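Local coordinates for AP205 bacteriophage COAT protein (Acinetobacter phage ap205, PDB 5FS4) that forms the capsid of a small single-stranded RNA phage, its interlocked dimers serving as the building blocks of the shell, at the interface of chains A and B. Coordinates in Å, arbitrary orientation; residue numbers count along the deposited sequence, not the author numbering. Chains: chain A/B, AP205 bacteriophage COAT protein.

Contact 1: the interface of chains A and B. Residues chain A 104, 126-128, 130; chain B 5-6.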
# COMPACT_ATOMS: atom_id res chain seq x y z
N ARG A 104 6.91 -5.34 -0.47
CA ARG A 104 8.11 -5.96 -1.01
C ARG A 104 8.13 -5.82 -2.52
O ARG A 104 9.18 -5.44 -3.10
CB ARG A 104 8.17 -7.42 -0.56
CG ARG A 104 9.23 -8.28 -1.21
CD ARG A 104 9.12 -9.69 -0.72
NE ARG A 104 10.06 -10.51 -1.45
CZ ARG A 104 10.33 -11.79 -1.18
NH1 ARG A 104 9.72 -12.44 -0.19
NH2 ARG A 104 11.21 -12.42 -1.92
N ILE A 126 8.99 -10.60 -8.75
CA ILE A 126 7.73 -10.31 -8.07
C ILE A 126 7.27 -11.62 -7.45
O ILE A 126 7.39 -12.69 -8.12
CB ILE A 126 6.69 -9.76 -9.12
CG1 ILE A 126 7.23 -8.47 -9.75
CG2 ILE A 126 5.29 -9.50 -8.52
CD1 ILE A 126 7.70 -7.44 -8.73
N VAL A 127 6.79 -11.55 -6.21
CA VAL A 127 6.39 -12.75 -5.45
C VAL A 127 4.97 -12.71 -4.91
O VAL A 127 4.45 -11.64 -4.72
CB VAL A 127 7.34 -13.04 -4.22
CG1 VAL A 127 8.76 -13.39 -4.70
CG2 VAL A 127 7.40 -11.88 -3.23
N SER A 128 4.36 -13.89 -4.67
CA SER A 128 3.06 -13.98 -4.00
C SER A 128 3.28 -13.93 -2.50
O SER A 128 4.39 -14.26 -2.02
CB SER A 128 2.40 -15.32 -4.31
OG SER A 128 1.21 -15.39 -3.58
N ASP A 130 1.83 -16.29 -0.83
CA ASP A 130 1.94 -17.71 -0.67
C ASP A 130 3.41 -18.16 -0.79
O ASP A 130 4.20 -17.57 -1.55
CB ASP A 130 1.06 -18.45 -1.72
CG ASP A 130 -0.45 -18.33 -1.43
OD1 ASP A 130 -0.83 -18.11 -0.25
OD2 ASP A 130 -1.27 -18.44 -2.41
N ASN B 5 8.66 -17.44 -0.93
CA ASN B 5 7.50 -16.84 -1.57
C ASN B 5 7.47 -17.27 -3.00
O ASN B 5 8.55 -17.32 -3.62
CB ASN B 5 7.57 -15.31 -1.48
CG ASN B 5 7.27 -14.83 -0.10
OD1 ASN B 5 6.13 -14.44 0.21
ND2 ASN B 5 8.25 -14.90 0.77
N LYS B 6 6.28 -17.62 -3.48
CA LYS B 6 6.12 -18.11 -4.86
C LYS B 6 6.34 -17.03 -5.90
O LYS B 6 5.79 -15.92 -5.74
CB LYS B 6 4.75 -18.75 -5.06
CG LYS B 6 4.49 -19.98 -4.22
CD LYS B 6 3.09 -20.51 -4.44
CE LYS B 6 2.98 -22.02 -4.37
NZ LYS B 6 1.54 -22.44 -4.52
O HOH W 1 -0.34 -20.31 -4.31

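Contact 2: the interface of chains A and B. Residues chain A 46, 88, 90-91; chain B 60-62, 77.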
# COMPACT_ATOMS: atom_id res chain seq x y z
N LEU A 46 -19.38 -10.84 5.63
CA LEU A 46 -18.11 -10.30 6.20
C LEU A 46 -18.20 -8.81 6.45
O LEU A 46 -19.13 -8.17 5.99
CB LEU A 46 -16.97 -10.56 5.21
CG LEU A 46 -16.71 -12.06 4.85
CD1 LEU A 46 -15.62 -12.23 3.82
CD2 LEU A 46 -16.36 -12.93 6.05
N SER A 88 -11.86 -7.94 4.27
CA SER A 88 -12.60 -8.21 5.49
C SER A 88 -11.72 -8.18 6.74
O SER A 88 -10.56 -8.64 6.74
CB SER A 88 -13.25 -9.57 5.41
OG SER A 88 -12.29 -10.57 5.59
N GLU A 90 -12.37 -10.10 9.12
CA GLU A 90 -12.30 -11.54 9.50
C GLU A 90 -11.01 -12.18 9.02
O GLU A 90 -10.41 -12.99 9.72
CB GLU A 90 -13.57 -12.28 8.98
CG GLU A 90 -14.87 -11.90 9.69
CD GLU A 90 -15.54 -10.58 9.26
OE1 GLU A 90 -15.08 -9.80 8.33
OE2 GLU A 90 -16.58 -10.25 9.91
N ASN A 91 -10.51 -11.75 7.84
CA ASN A 91 -9.27 -12.30 7.27
C ASN A 91 -8.11 -11.35 7.38
O ASN A 91 -7.15 -11.42 6.58
CB ASN A 91 -9.47 -12.68 5.80
CG ASN A 91 -10.14 -14.05 5.63
OD1 ASN A 91 -9.87 -14.95 6.40
ND2 ASN A 91 -10.93 -14.22 4.58
N PRO B 60 -10.42 -17.30 0.65
CA PRO B 60 -11.57 -17.98 1.24
C PRO B 60 -12.06 -17.25 2.49
O PRO B 60 -11.27 -16.90 3.36
CB PRO B 60 -11.03 -19.39 1.58
CG PRO B 60 -9.84 -19.57 0.72
CD PRO B 60 -9.24 -18.20 0.62
N ALA B 61 -13.36 -17.01 2.55
CA ALA B 61 -13.94 -16.57 3.79
C ALA B 61 -13.71 -17.65 4.85
O ALA B 61 -13.61 -18.83 4.48
CB ALA B 61 -15.43 -16.31 3.61
N PRO B 62 -13.65 -17.29 6.16
CA PRO B 62 -13.49 -18.31 7.20
C PRO B 62 -14.67 -19.29 7.26
O PRO B 62 -15.78 -18.88 6.99
CB PRO B 62 -13.41 -17.46 8.50
CG PRO B 62 -12.99 -16.11 8.04
CD PRO B 62 -13.64 -15.93 6.72
N GLU B 77 -13.39 -13.94 -0.99
CA GLU B 77 -13.39 -12.49 -1.00
C GLU B 77 -12.26 -12.00 -1.82
O GLU B 77 -11.37 -12.73 -2.18
CB GLU B 77 -13.27 -11.92 0.44
CG GLU B 77 -11.94 -12.13 1.18
CD GLU B 77 -11.74 -11.14 2.32
OE1 GLU B 77 -12.21 -9.98 2.21
OE2 GLU B 77 -11.10 -11.52 3.35
O HOH W 2 -9.32 -9.64 4.36

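Contact 3: the interface of chains A and B. Residues chain A 92, 96, 99; chain B 110-111, 113, 116.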
# COMPACT_ATOMS: atom_id res chain seq x y z
N LEU A 92 -8.17 -10.50 8.40
CA LEU A 92 -7.11 -9.54 8.64
C LEU A 92 -5.67 -10.13 8.77
O LEU A 92 -4.70 -9.51 8.34
CB LEU A 92 -7.45 -8.71 9.87
CG LEU A 92 -6.37 -7.68 10.22
CD1 LEU A 92 -6.28 -6.69 9.05
CD2 LEU A 92 -6.71 -6.98 11.51
N LYS A 96 -2.80 -8.68 6.37
CA LYS A 96 -1.47 -8.27 6.80
C LYS A 96 -0.32 -8.86 5.97
O LYS A 96 0.61 -8.13 5.62
CB LYS A 96 -1.29 -8.52 8.30
CG LYS A 96 -2.09 -7.56 9.10
CD LYS A 96 -2.02 -7.88 10.58
CE LYS A 96 -2.77 -6.80 11.34
NZ LYS A 96 -2.98 -7.20 12.74
N TRP A 99 -0.25 -7.10 2.74
CA TRP A 99 0.42 -5.79 2.85
C TRP A 99 1.97 -5.94 2.88
O TRP A 99 2.68 -5.22 2.18
CB TRP A 99 -0.08 -5.09 4.08
CG TRP A 99 0.68 -3.84 4.46
CD1 TRP A 99 1.25 -3.60 5.69
CD2 TRP A 99 0.91 -2.66 3.67
NE1 TRP A 99 1.80 -2.36 5.71
CE2 TRP A 99 1.61 -1.75 4.48
CE3 TRP A 99 0.56 -2.26 2.33
CZ2 TRP A 99 2.02 -0.49 4.02
CZ3 TRP A 99 0.93 -1.00 1.90
CH2 TRP A 99 1.67 -0.13 2.72
N PHE B 110 -2.01 0.03 10.66
CA PHE B 110 -2.52 -1.22 10.11
C PHE B 110 -1.76 -2.50 10.51
O PHE B 110 -2.40 -3.53 10.81
CB PHE B 110 -2.57 -1.11 8.57
CG PHE B 110 -3.07 -2.35 7.91
CD1 PHE B 110 -4.43 -2.57 7.77
CD2 PHE B 110 -2.17 -3.36 7.44
CE1 PHE B 110 -4.91 -3.74 7.16
CE2 PHE B 110 -2.66 -4.51 6.84
CZ PHE B 110 -4.01 -4.71 6.70
N ALA B 111 -0.43 -2.48 10.44
CA ALA B 111 0.39 -3.70 10.65
C ALA B 111 0.38 -4.13 12.13
O ALA B 111 0.12 -5.28 12.46
CB ALA B 111 1.82 -3.47 10.23
N GLY B 113 -1.40 -1.81 14.48
CA GLY B 113 -2.58 -1.22 15.11
C GLY B 113 -3.85 -1.95 14.69
O GLY B 113 -3.81 -3.10 14.17
N GLY B 116 -7.00 -2.15 10.49
CA GLY B 116 -7.60 -3.21 9.72
C GLY B 116 -8.92 -3.77 10.25
O GLY B 116 -9.70 -4.37 9.49
O HOH W 3 -2.61 -5.46 14.95

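Contact 1: the interface of chains A and B
B:Asn5 lies obliquely across A:Val127, with its amide between A:Arg104 NH1 and the A:Ser128 carbonyl. The CB atoms of A:Val127 and B:Asn5 meet at 3.6 Å. A:Val127 also supports A:Arg104. Its CG2 methyl sits over one face of the guanidinium, offset toward the rim. The long A:Arg104 chain is extended from CG to NE, with CG anti to the backbone N (chi1 170°). This carries the guanidinium from helix 92-111 out to the N-terminal strand of the partner. There it stands steeply against the B:Asn5 amide, the planes 73° apart.

The amide as modelled is doubtful. A:Arg104 NH1 stands over the amide face, 3.0 Å from ND2, and no hydrogen bond forms. OD1 lies against the A:Ser128 carbonyl O, where both atoms can only accept. A flipped amide would probably give A:Ser128 O a donor in the amide plane. The gain at A:Arg104 is less clear, since NH1 lies above the amide.

Backbone bonds join the two chain ends. A:Ser128 N gives a nearly straight bond of 2.7 Å to B:Lys6 O. B:Lys6 N bonds to A:Asp130 O at 2.8 Å. Within chain A, the A:Ser128 hydroxyl OG accepts from A:Asp130 N.

The B:Lys6 side chain passes A:Asp130, with CD 4.0 Å from its CB. NZ and the carboxylate do not touch directly. Water 1 bridges them, 2.9 Å from B:Lys6 NZ and 2.8 Å from A:Asp130 OD2.

Contact 2: the interface of chains A and B
B:Pro62 packs its ring against A:Glu90 and A:Asn91 at one corner of the dimer. Its CG lies 4.0 Å from A:Glu90 CB and also faces A:Asn91 OD1. The CD of the same ring approaches A:Leu46 CD2. The other leucine methyl, CD1, touches B:Ala61 CB and B:Glu77 CB loosely, both at 4.1 Å, from directions about a right angle apart.

B:Glu77 is the polar centre. CG lies between the backbone N and the carbonyl carbon (chi1 68°), and the chain then runs extended to the end of strand 76-88 in the partner. OE1 takes the backbone N of A:Ser88 through its syn lone pair, at 2.9 Å and 168° at the hydrogen. OE2 accepts twice, from A:Ser88 OG at 2.7 Å and from A:Asn91 ND2 at 3.0 Å. Both donors come from the same face of the carboxylate; the hydroxyl lies 38° out of its plane. These bonds fix the rotation of the carboxylate. Water 2 also bonds OE2 and the A:Ser88 carbonyl O.

A:Ser88 OG is itself held, accepting from A:Asn91 N. The A:Asn91 amide meets B:Glu77 in its own plane. B:Pro60 O is tilted from that plane and is met from above its own carbonyl plane, 3.0 Å from A:Asn91 ND2.

Contact 3: the interface of chains A and B
The B:Phe110 ring fills the apolar centre, packed against A:Leu92, A:Lys96 and A:Trp99 of the partner helix. It turns one edge toward the indole. CD2 and CE2 of B:Phe110 point onto the face of the five-membered ring of A:Trp99, with the planes 82° apart and the centroids 5.4 Å apart. A:Trp99 CB meets the same edge, 3.8 Å from B:Phe110 CE2.

Two aliphatic groups flank the rim of the phenyl ring from one side. A:Leu92 CD1 lies by CE1 and CZ, 3.8 Å from B:Phe110 CE1. A:Lys96 CG lies by CE2. With chi1 at 179°, the B:Phe110 ring points away from its own backbone N and reaches across to chain A. A:Leu92 CD1 also packs on B:Gly116 CA at 3.8 Å, where the partner has no side chain to stand in the way.

Further out, A:Lys96 runs extended over the C-terminal end of the partner helix. Its CE lies 3.3 Å from B:Phe110 O and beside B:Ala111 O. The carbonyls at this helix end probably favour the nearby lysine amino group, if charged. Water 3 completes the rim, linking A:Lys96 NZ at 2.8 Å to B:Gly113 O at 2.8 Å.

The patch packs the N-terminal half of helix 92-111 in one chain against the C-terminal end of the same helix in the other. With its twin, it ties the two helices together in the coat protein dimer.

All three contacts belong to one two-fold interface, and each has a twin. Measured between C-alpha centres, contacts 2 and 3 are about 14 Å apart, contacts 1 and 3 about 18 Å, and contacts 1 and 2 about 21 Å. Helix 92-111 of chain A serves both contact 1 and contact 3. Contact 2 ends at A:Asn91, directly before that helix. Contact 1 ties the chain termini together, contact 2 joins strand ends and contact 3 pairs helices. The two chains are thus interlocked at several levels, as suits a dimer that assembles into a capsid.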